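Local coordinates for protein tyrosine--tRNA ligase, mitochondrial (Coccidioides posadasii, PDB 5IJX) that probably attaches tyrosine to mitochondrial tRNA(Tyr), using ATP to activate the amino acid, here as its tyrosine-bound N-terminal catalytic part, at residues A[33-37]-A[38-42]; A[134-137]-A[138-141]; A[167-170]-A[171-175]. All coordinates share one frame; numbering follows the deposited sequence.

Contact 1: residues A[33-37]-A[38-42]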
ATOM      1  N   ARG A  33      -7.004  45.046 -16.861  1.00 99.52           N
ATOM      2  CA  ARG A  33      -8.280  45.686 -16.560  1.00 93.35           C
ATOM      3  C   ARG A  33      -9.012  45.004 -15.407  1.00 89.98           C
ATOM      4  O   ARG A  33      -9.789  45.659 -14.704  1.00 83.42           O
ATOM      5  CB  ARG A  33      -9.158  45.720 -17.814  1.00 98.45           C
ATOM      6  CG  ARG A  33      -8.606  46.625 -18.917  1.00101.95           C
ATOM      7  CD  ARG A  33      -9.623  46.919 -20.016  1.00 94.50           C
ATOM      8  NE  ARG A  33      -9.966  45.738 -20.806  1.00105.76           N
ATOM      9  CZ  ARG A  33     -11.126  45.086 -20.752  1.00123.47           C
ATOM     10  NH1 ARG A  33     -12.101  45.484 -19.944  1.00131.92           N
ATOM     11  NH2 ARG A  33     -11.317  44.027 -21.525  1.00128.50           N
ATOM     12  N   LYS A  34      -8.777  43.711 -15.186  1.00 97.37           N
ATOM     13  CA  LYS A  34      -9.444  42.969 -14.124  1.00100.97           C
ATOM     14  C   LYS A  34      -8.416  42.326 -13.199  1.00 91.61           C
ATOM     15  O   LYS A  34      -7.293  42.015 -13.608  1.00 82.89           O
ATOM     16  CB  LYS A  34     -10.375  41.887 -14.696  1.00100.72           C
ATOM     17  CG  LYS A  34     -11.150  41.117 -13.635  1.00 92.64           C
ATOM     18  CD  LYS A  34     -12.217  40.221 -14.245  1.00 89.04           C
ATOM     19  CE  LYS A  34     -12.944  39.429 -13.170  1.00 95.82           C
ATOM     20  NZ  LYS A  34     -14.379  39.209 -13.499  1.00103.10           N
ATOM     21  N   GLN A  35      -8.815  42.128 -11.944  1.00 90.43           N
ATOM     22  CA  GLN A  35      -7.931  41.537 -10.950  1.00 91.15           C
ATOM     23  C   GLN A  35      -7.973  40.017 -11.036  1.00 87.42           C
ATOM     24  O   GLN A  35      -9.045  39.414 -11.149  1.00 86.82           O
ATOM     25  CB  GLN A  35      -8.325  41.981  -9.541  1.00 94.10           C
ATOM     26  CG  GLN A  35      -7.356  41.515  -8.460  1.00 91.37           C
ATOM     27  CD  GLN A  35      -7.794  41.909  -7.062  1.00 91.75           C
ATOM     28  OE1 GLN A  35      -8.984  41.905  -6.748  1.00 91.63           O
ATOM     29  NE2 GLN A  35      -6.829  42.255  -6.214  1.00 87.50           N
ATOM     30  N   SER A  36      -6.796  39.400 -10.971  1.00 77.51           N
ATOM     31  CA  SER A  36      -6.709  37.949 -11.002  1.00 74.98           C
ATOM     32  C   SER A  36      -7.334  37.349  -9.744  1.00 78.58           C
ATOM     33  O   SER A  36      -7.538  38.025  -8.732  1.00 80.45           O
ATOM     34  CB  SER A  36      -5.254  37.498 -11.126  1.00 77.22           C
ATOM     35  OG  SER A  36      -4.560  37.678  -9.903  1.00 79.93           O
ATOM     36  N   PHE A  37      -7.631  36.051  -9.818  1.00 76.66           N
ATOM     37  CA  PHE A  37      -8.274  35.376  -8.696  1.00 66.52           C
ATOM     38  C   PHE A  37      -7.316  35.223  -7.520  1.00 75.21           C
ATOM     39  O   PHE A  37      -7.700  35.446  -6.365  1.00 70.09           O
ATOM     40  CB  PHE A  37      -8.800  34.015  -9.146  1.00 65.30           C
ATOM     41  CG  PHE A  37      -9.566  33.279  -8.085  1.00 70.91           C
ATOM     42  CD1 PHE A  37     -10.809  33.731  -7.673  1.00 75.21           C
ATOM     43  CD2 PHE A  37      -9.048  32.133  -7.507  1.00 71.76           C
ATOM     44  CE1 PHE A  37     -11.518  33.054  -6.699  1.00 79.88           C
ATOM     45  CE2 PHE A  37      -9.754  31.451  -6.532  1.00 68.85           C
ATOM     46  CZ  PHE A  37     -10.989  31.913  -6.128  1.00 72.31           C
ATOM     47  N   LEU A  38      -6.064  34.847  -7.793  1.00 79.49           N
ATOM     48  CA  LEU A  38      -5.089  34.695  -6.718  1.00 75.96           C
ATOM     49  C   LEU A  38      -4.843  36.023  -6.012  1.00 78.91           C
ATOM     50  O   LEU A  38      -4.847  36.094  -4.778  1.00 83.71           O
ATOM     51  CB  LEU A  38      -3.785  34.127  -7.278  1.00 76.29           C
ATOM     52  CG  LEU A  38      -2.717  33.758  -6.250  1.00 72.75           C
ATOM     53  CD1 LEU A  38      -3.211  32.655  -5.324  1.00 71.32           C
ATOM     54  CD2 LEU A  38      -1.437  33.336  -6.953  1.00 75.31           C
ATOM     55  N   SER A  39      -4.623  37.089  -6.784  1.00 85.13           N
ATOM     56  CA  SER A  39      -4.470  38.415  -6.194  1.00 87.22           C
ATOM     57  C   SER A  39      -5.644  38.744  -5.279  1.00 94.37           C
ATOM     58  O   SER A  39      -5.458  39.286  -4.181  1.00 98.39           O
ATOM     59  CB  SER A  39      -4.342  39.465  -7.299  1.00 78.01           C
ATOM     60  OG  SER A  39      -4.226  40.768  -6.756  1.00 88.99           O
ATOM     61  N   PHE A  40      -6.862  38.414  -5.711  1.00 87.03           N
ATOM     62  CA  PHE A  40      -8.038  38.676  -4.891  1.00 77.92           C
ATOM     63  C   PHE A  40      -7.982  37.888  -3.587  1.00 83.63           C
ATOM     64  O   PHE A  40      -8.164  38.452  -2.501  1.00 88.62           O
ATOM     65  CB  PHE A  40      -9.305  38.340  -5.677  1.00 71.28           C
ATOM     66  CG  PHE A  40     -10.566  38.464  -4.876  1.00 72.32           C
ATOM     67  CD1 PHE A  40     -11.035  39.706  -4.483  1.00 75.72           C
ATOM     68  CD2 PHE A  40     -11.287  37.338  -4.522  1.00 81.12           C
ATOM     69  CE1 PHE A  40     -12.197  39.820  -3.747  1.00 79.73           C
ATOM     70  CE2 PHE A  40     -12.451  37.446  -3.786  1.00 86.74           C
ATOM     71  CZ  PHE A  40     -12.906  38.689  -3.399  1.00 87.87           C
ATOM     72  N   LEU A  41      -7.726  36.578  -3.673  1.00 73.71           N
ATOM     73  CA  LEU A  41      -7.594  35.776  -2.460  1.00 73.97           C
ATOM     74  C   LEU A  41      -6.570  36.385  -1.510  1.00 77.95           C
ATOM     75  O   LEU A  41      -6.757  36.377  -0.287  1.00 70.89           O
ATOM     76  CB  LEU A  41      -7.197  34.339  -2.809  1.00 67.90           C
ATOM     77  CG  LEU A  41      -8.238  33.423  -3.460  1.00 73.50           C
ATOM     78  CD1 LEU A  41      -7.652  32.031  -3.631  1.00 72.45           C
ATOM     79  CD2 LEU A  41      -9.525  33.358  -2.650  1.00 80.16           C
ATOM     80  N   GLU A  42      -5.477  36.922  -2.058  1.00 74.09           N
ATOM     81  CA  GLU A  42      -4.464  37.555  -1.221  1.00 73.46           C
ATOM     82  C   GLU A  42      -5.024  38.794  -0.532  1.00 80.00           C
ATOM     83  O   GLU A  42      -4.855  38.972   0.680  1.00 80.39           O
ATOM     84  CB  GLU A  42      -3.237  37.916  -2.060  1.00 70.67           C
ATOM     85  CG  GLU A  42      -2.475  36.716  -2.599  1.00 68.17           C
ATOM     86  CD  GLU A  42      -1.323  37.113  -3.501  1.00 76.39           C
ATOM     87  OE1 GLU A  42      -1.320  38.260  -3.993  1.00 90.79           O
ATOM     88  OE2 GLU A  42      -0.416  36.279  -3.714  1.00 86.83           O
TER
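S36 caps the start of helix 37-43: its OG accepts the backbone N-H of S39 at 3.2 Å, the classical N-cap bond three residues into the first turn. With chi1 at 74°, OG sits between the backbone N and the carbonyl carbon of S36 and is turned back over the helix start. The same hydroxyl is hydrogen-bonded to D58 of helix 54-63, so the cap also ties this helix start to its neighbour. The first turn is then closed by F40 N on S36 O (3.1 Å) and by L41 N on F37 O (2.9 Å). F37 takes the apolar side of the turn. Its CB lies beside L38 N, and CG leads the ring away from the backbone. On the ring, CD2 begins to meet L41, CE2 comes to 3.6 Å from L41 CD1, and CZ at the far end reaches L41 CD2 at 4.0 Å. L41 CG itself stands over one ring face, off toward the rim, in a CH-pi contact 4.3 Å from the centroid. Beyond L41, the phenyl ring packs among W92, A93 and H96, near the end of helix 84-95. On the polar side, Q35 stretches out in an extended chain across the turn. Its amide is turned 69° from the F40 ring, with OE1 near the ring's edge, while NE2 is shared between E43 and S39. The bond from Q35 NE2 to S39 OG spans 3.0 Å, with the hydroxyl tilted out of the amide plane.

Contact 2: residues A[134-137]-A[138-141]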
ATOM      1  N   ALA A 134     -21.104  10.991   8.892  1.00 81.46           N
ATOM      2  CA  ALA A 134     -22.461  11.355   8.497  1.00 80.32           C
ATOM      3  C   ALA A 134     -22.733  12.832   8.761  1.00 72.32           C
ATOM      4  O   ALA A 134     -23.225  13.556   7.885  1.00 69.28           O
ATOM      5  CB  ALA A 134     -23.472  10.476   9.233  1.00 86.89           C
ATOM      6  N   ASN A 135     -22.406  13.304   9.967  1.00 76.42           N
ATOM      7  CA  ASN A 135     -22.743  14.673  10.337  1.00 84.64           C
ATOM      8  C   ASN A 135     -21.962  15.680   9.498  1.00 86.22           C
ATOM      9  O   ASN A 135     -22.532  16.659   9.001  1.00 92.22           O
ATOM     10  CB  ASN A 135     -22.490  14.893  11.829  1.00 87.42           C
ATOM     11  CG  ASN A 135     -23.150  16.159  12.352  1.00103.28           C
ATOM     12  OD1 ASN A 135     -24.377  16.273  12.370  1.00107.95           O
ATOM     13  ND2 ASN A 135     -22.338  17.112  12.790  1.00107.11           N
ATOM     14  N   ILE A 136     -20.656  15.458   9.322  1.00 87.01           N
ATOM     15  CA  ILE A 136     -19.864  16.388   8.519  1.00 89.75           C
ATOM     16  C   ILE A 136     -20.306  16.340   7.061  1.00 86.12           C
ATOM     17  O   ILE A 136     -20.299  17.361   6.361  1.00 79.71           O
ATOM     18  CB  ILE A 136     -18.362  16.091   8.668  1.00 79.22           C
ATOM     19  CG1 ILE A 136     -17.939  16.266  10.130  1.00 75.31           C
ATOM     20  CG2 ILE A 136     -17.549  17.010   7.757  1.00 71.66           C
ATOM     21  CD1 ILE A 136     -16.467  16.016  10.396  1.00 75.50           C
ATOM     22  N   HIS A 137     -20.686  15.156   6.576  1.00 77.46           N
ATOM     23  CA  HIS A 137     -21.218  15.045   5.223  1.00 76.15           C
ATOM     24  C   HIS A 137     -22.456  15.914   5.063  1.00 82.09           C
ATOM     25  O   HIS A 137     -22.595  16.645   4.074  1.00 84.93           O
ATOM     26  CB  HIS A 137     -21.538  13.586   4.903  1.00 76.56           C
ATOM     27  CG  HIS A 137     -21.981  13.362   3.491  1.00 83.72           C
ATOM     28  ND1 HIS A 137     -23.203  13.787   3.018  1.00 86.24           N
ATOM     29  CD2 HIS A 137     -21.365  12.756   2.449  1.00 89.12           C
ATOM     30  CE1 HIS A 137     -23.321  13.454   1.744  1.00 87.09           C
ATOM     31  NE2 HIS A 137     -22.219  12.827   1.375  1.00 85.74           N
ATOM     32  N   LEU A 138     -23.371  15.850   6.030  1.00 80.21           N
ATOM     33  CA  LEU A 138     -24.525  16.740   6.006  1.00 82.68           C
ATOM     34  C   LEU A 138     -24.085  18.201   5.995  1.00 75.54           C
ATOM     35  O   LEU A 138     -24.548  18.999   5.168  1.00 72.37           O
ATOM     36  CB  LEU A 138     -25.424  16.455   7.211  1.00 85.24           C
ATOM     37  CG  LEU A 138     -26.617  17.391   7.395  1.00 89.96           C
ATOM     38  CD1 LEU A 138     -27.500  17.380   6.158  1.00 95.32           C
ATOM     39  CD2 LEU A 138     -27.410  16.998   8.629  1.00 94.98           C
ATOM     40  N   GLN A 139     -23.174  18.564   6.902  1.00 63.42           N
ATOM     41  CA  GLN A 139     -22.781  19.962   7.049  1.00 69.43           C
ATOM     42  C   GLN A 139     -22.176  20.514   5.762  1.00 73.15           C
ATOM     43  O   GLN A 139     -22.398  21.680   5.418  1.00 74.14           O
ATOM     44  CB  GLN A 139     -21.798  20.103   8.211  1.00 70.22           C
ATOM     45  CG  GLN A 139     -22.426  19.868   9.577  1.00 81.06           C
ATOM     46  CD  GLN A 139     -21.431  20.004  10.709  1.00 84.71           C
ATOM     47  OE1 GLN A 139     -20.221  19.912  10.503  1.00 76.57           O
ATOM     48  NE2 GLN A 139     -21.936  20.230  11.917  1.00 94.46           N
ATOM     49  N   LEU A 140     -21.403  19.700   5.039  1.00 69.73           N
ATOM     50  CA  LEU A 140     -20.811  20.177   3.793  1.00 72.13           C
ATOM     51  C   LEU A 140     -21.823  20.162   2.654  1.00 68.51           C
ATOM     52  O   LEU A 140     -21.834  21.077   1.819  1.00 76.63           O
ATOM     53  CB  LEU A 140     -19.585  19.336   3.431  1.00 73.94           C
ATOM     54  CG  LEU A 140     -18.309  19.592   4.239  1.00 69.86           C
ATOM     55  CD1 LEU A 140     -17.198  18.675   3.761  1.00 61.47           C
ATOM     56  CD2 LEU A 140     -17.862  21.046   4.144  1.00 70.49           C
ATOM     57  N   LYS A 141     -22.680  19.138   2.603  1.00 60.86           N
ATOM     58  CA  LYS A 141     -23.752  19.128   1.612  1.00 71.26           C
ATOM     59  C   LYS A 141     -24.570  20.410   1.686  1.00 68.25           C
ATOM     60  O   LYS A 141     -24.881  21.018   0.655  1.00 79.25           O
ATOM     61  CB  LYS A 141     -24.658  17.908   1.807  1.00 79.61           C
ATOM     62  CG  LYS A 141     -25.674  17.717   0.682  1.00 80.67           C
ATOM     63  CD  LYS A 141     -26.690  16.619   0.982  1.00 92.73           C
ATOM     64  CE  LYS A 141     -26.046  15.245   1.035  1.00101.49           C
ATOM     65  NZ  LYS A 141     -27.060  14.160   1.146  1.00107.84           N
TER
HETATM   66  O   HOH W   1     -25.036  19.474  11.959  1.00 68.30           O
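A chi1 of -165° turns N135 CG to the side opposite its own N, whereas Q139, one turn on, swings CG beside its own N (chi1 -69°) and then runs extended, which brings the two amides together on one flank of helix 126-154. The side chains slant across each other with amide planes 57° apart. N135 ND2 and Q139 NE2 lie 3.3 Å apart, but both are donors and do not bond; a water bridges the amides instead, donating to N135 OD1 at 3.3 Å and accepting from Q139 NE2 at 3.2 Å. Their main partners are in the loop just ahead of the class I HIGH signature: N135 ND2 donates to P77 O, Q139 NE2 is hydrogen-bonded to S78 OG, and Q139 OE1 accepts from L79 N. Backbone bonds such as Q139 N to N135 O (2.9 Å) keep the turn regular. On another side, K141 bends at its third torsion and lays CE in plane at the edge of the H137 ring, near CE1, and both side chains touch L166 of strand 164-168. I136 and L140 meet loosely, CG2 to CD1 4.3 Å, and L140 continues onto F102 and I104. Facing two donors toward each other is consistent with amides oriented chiefly by the loop, the water being a lesser bridge.

Contact 3: residues A[167-170]-A[171-175]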
ATOM      1  N   GLU A 167     -17.194  14.863  -2.205  1.00 66.01           N
ATOM      2  CA  GLU A 167     -16.634  13.534  -2.394  1.00 68.84           C
ATOM      3  C   GLU A 167     -16.173  12.976  -1.056  1.00 68.49           C
ATOM      4  O   GLU A 167     -15.914  13.717  -0.105  1.00 65.98           O
ATOM      5  CB  GLU A 167     -15.450  13.551  -3.377  1.00 70.28           C
ATOM      6  CG  GLU A 167     -15.823  13.259  -4.822  1.00 77.33           C
ATOM      7  CD  GLU A 167     -16.246  11.814  -5.037  1.00 96.02           C
ATOM      8  OE1 GLU A 167     -16.420  11.083  -4.037  1.00 90.60           O
ATOM      9  OE2 GLU A 167     -16.399  11.408  -6.209  1.00104.62           O
ATOM     10  N   ASN A 168     -16.084  11.649  -0.994  1.00 67.97           N
ATOM     11  CA  ASN A 168     -15.489  10.942   0.134  1.00 52.13           C
ATOM     12  C   ASN A 168     -14.433  10.010  -0.434  1.00 58.47           C
ATOM     13  O   ASN A 168     -14.735   9.197  -1.316  1.00 65.70           O
ATOM     14  CB  ASN A 168     -16.545  10.164   0.925  1.00 59.81           C
ATOM     15  CG  ASN A 168     -15.976   9.495   2.162  1.00 59.06           C
ATOM     16  OD1 ASN A 168     -14.831   9.040   2.169  1.00 70.70           O
ATOM     17  ND2 ASN A 168     -16.776   9.432   3.217  1.00 61.08           N
ATOM     18  N   ASN A 169     -13.197  10.127   0.057  1.00 60.88           N
ATOM     19  CA  ASN A 169     -12.090   9.466  -0.623  1.00 60.81           C
ATOM     20  C   ASN A 169     -12.221   7.951  -0.605  1.00 63.15           C
ATOM     21  O   ASN A 169     -11.691   7.287  -1.505  1.00 76.53           O
ATOM     22  CB  ASN A 169     -10.747   9.896  -0.023  1.00 44.37           C
ATOM     23  CG  ASN A 169     -10.626   9.573   1.445  1.00 52.30           C
ATOM     24  OD1 ASN A 169     -11.447   8.851   2.011  1.00 58.10           O
ATOM     25  ND2 ASN A 169      -9.586  10.107   2.077  1.00 57.52           N
ATOM     26  N   ASN A 170     -12.930   7.382   0.369  1.00 56.61           N
ATOM     27  CA  ASN A 170     -13.113   5.938   0.310  1.00 73.36           C
ATOM     28  C   ASN A 170     -14.030   5.517  -0.831  1.00 58.47           C
ATOM     29  O   ASN A 170     -14.227   4.314  -1.030  1.00 60.43           O
ATOM     30  CB  ASN A 170     -13.627   5.395   1.647  1.00 85.69           C
ATOM     31  CG  ASN A 170     -14.956   5.978   2.059  1.00104.47           C
ATOM     32  OD1 ASN A 170     -15.773   6.370   1.227  1.00121.90           O
ATOM     33  ND2 ASN A 170     -15.182   6.031   3.365  1.00108.18           N
ATOM     34  N   THR A 171     -14.584   6.467  -1.586  1.00 61.42           N
ATOM     35  CA  THR A 171     -15.182   6.126  -2.870  1.00 61.47           C
ATOM     36  C   THR A 171     -14.197   5.360  -3.741  1.00 62.27           C
ATOM     37  O   THR A 171     -14.606   4.508  -4.538  1.00 68.57           O
ATOM     38  CB  THR A 171     -15.650   7.395  -3.591  1.00 62.07           C
ATOM     39  OG1 THR A 171     -16.721   8.001  -2.856  1.00 64.58           O
ATOM     40  CG2 THR A 171     -16.129   7.077  -5.003  1.00 50.16           C
ATOM     41  N   TRP A 172     -12.896   5.650  -3.612  1.00 50.07           N
ATOM     42  CA  TRP A 172     -11.882   4.931  -4.368  1.00 58.65           C
ATOM     43  C   TRP A 172     -10.957   4.076  -3.512  1.00 57.65           C
ATOM     44  O   TRP A 172     -10.345   3.147  -4.046  1.00 58.76           O
ATOM     45  CB  TRP A 172     -11.033   5.904  -5.205  1.00 56.00           C
ATOM     46  CG  TRP A 172     -10.443   7.076  -4.467  1.00 58.57           C
ATOM     47  CD1 TRP A 172      -9.261   7.109  -3.783  1.00 64.91           C
ATOM     48  CD2 TRP A 172     -10.993   8.398  -4.374  1.00 57.61           C
ATOM     49  NE1 TRP A 172      -9.048   8.364  -3.263  1.00 52.54           N
ATOM     50  CE2 TRP A 172     -10.097   9.173  -3.610  1.00 42.47           C
ATOM     51  CE3 TRP A 172     -12.160   8.998  -4.857  1.00 63.82           C
ATOM     52  CZ2 TRP A 172     -10.329  10.515  -3.319  1.00 50.37           C
ATOM     53  CZ3 TRP A 172     -12.391  10.329  -4.566  1.00 47.41           C
ATOM     54  CH2 TRP A 172     -11.480  11.073  -3.804  1.00 52.62           C
ATOM     55  N   TRP A 173     -10.843   4.344  -2.211  1.00 58.06           N
ATOM     56  CA  TRP A 173     -10.021   3.484  -1.367  1.00 54.91           C
ATOM     57  C   TRP A 173     -10.711   2.171  -1.027  1.00 62.42           C
ATOM     58  O   TRP A 173     -10.033   1.215  -0.635  1.00 62.16           O
ATOM     59  CB  TRP A 173      -9.631   4.204  -0.075  1.00 54.06           C
ATOM     60  CG  TRP A 173      -8.625   5.290  -0.284  1.00 56.43           C
ATOM     61  CD1 TRP A 173      -8.794   6.621  -0.047  1.00 59.81           C
ATOM     62  CD2 TRP A 173      -7.293   5.136  -0.786  1.00 55.40           C
ATOM     63  NE1 TRP A 173      -7.646   7.308  -0.366  1.00 62.29           N
ATOM     64  CE2 TRP A 173      -6.710   6.416  -0.822  1.00 57.60           C
ATOM     65  CE3 TRP A 173      -6.536   4.038  -1.205  1.00 53.17           C
ATOM     66  CZ2 TRP A 173      -5.406   6.630  -1.258  1.00 55.34           C
ATOM     67  CZ3 TRP A 173      -5.244   4.252  -1.640  1.00 55.63           C
ATOM     68  CH2 TRP A 173      -4.691   5.538  -1.663  1.00 49.33           C
ATOM     69  N   ASN A 174     -12.036   2.100  -1.168  1.00 66.81           N
ATOM     70  CA  ASN A 174     -12.732   0.830  -1.006  1.00 64.71           C
ATOM     71  C   ASN A 174     -12.222  -0.232  -1.970  1.00 73.76           C
ATOM     72  O   ASN A 174     -12.364  -1.427  -1.688  1.00 78.84           O
ATOM     73  CB  ASN A 174     -14.233   1.028  -1.213  1.00 64.84           C
ATOM     74  CG  ASN A 174     -14.919   1.614   0.004  1.00 78.16           C
ATOM     75  OD1 ASN A 174     -14.279   1.912   1.012  1.00 77.58           O
ATOM     76  ND2 ASN A 174     -16.233   1.788  -0.086  1.00 94.13           N
ATOM     77  N   LYS A 175     -11.630   0.175  -3.096  1.00 69.96           N
ATOM     78  CA  LYS A 175     -11.215  -0.766  -4.129  1.00 69.50           C
ATOM     79  C   LYS A 175      -9.834  -0.496  -4.708  1.00 68.52           C
ATOM     80  O   LYS A 175      -9.334  -1.344  -5.453  1.00 78.92           O
ATOM     81  CB  LYS A 175     -12.235  -0.768  -5.279  1.00 76.69           C
ATOM     82  CG  LYS A 175     -13.627  -1.238  -4.880  1.00 81.00           C
TER
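N168 O is gripped twice by T171: the hydroxyl OG1 donates at 2.8 Å in the carbonyl plane, while the backbone N donates at 2.7 Å from above that plane. N169 O is doubly held as well, by W172 N at 2.9 Å and by W173 N at 3.1 Å, the latter lying on a lone pair. Ahead of them N168 OD1 accepts N170 N, an Asx turn that bends the chain from strand 164-168 into the short helix 170-173. A chi1 of 51° sets W172 CG between its own backbone N and carbonyl carbon, which folds the indole back over N169. N169 CA sits 3.6 Å from the centroid of the six-membered ring in a CH-pi contact, with N169 O over the same indole. The amide of N169 stands almost perpendicular to the W173 indole; N169 CG lies in the indole plane at its edge, 3.8 Å from W173 CD1. That amide binds S107 N, T108 and D224, and D224 OD1 accepts NE1 from both tryptophans. At the far end N174 OD1 bonds to K179 of the second subunit. The side chain of N169 lies about 4 Å from the bound tyrosine, and T108 and D224 line its pocket; a strand end and helix start bordering the substrate pocket in this way are characteristic of the Rossmann-type catalytic domain of class I synthetases.

How the contacts relate
Contact 1 lies on the opposite side of the chain's centre from the other two, its centre about 31 Å from that of contact 2 and about 34 Å from that of contact 3. Contacts 2 and 3 are neighbours without touching, nearest atoms about 6 Å apart, on helix 126-154 and the strand 164-168 that follows it. All three are partly buried, but each differently: contact 1 starts a helix with a buried serine and phenylalanine, contact 2 is a mid-helix turn with a solvent side and a loop-facing amide pair, and contact 3 is a strand-to-helix turn with buried tryptophans. Contact 3 comes closest to the bound tyrosine, and it alone of the three touches the second subunit.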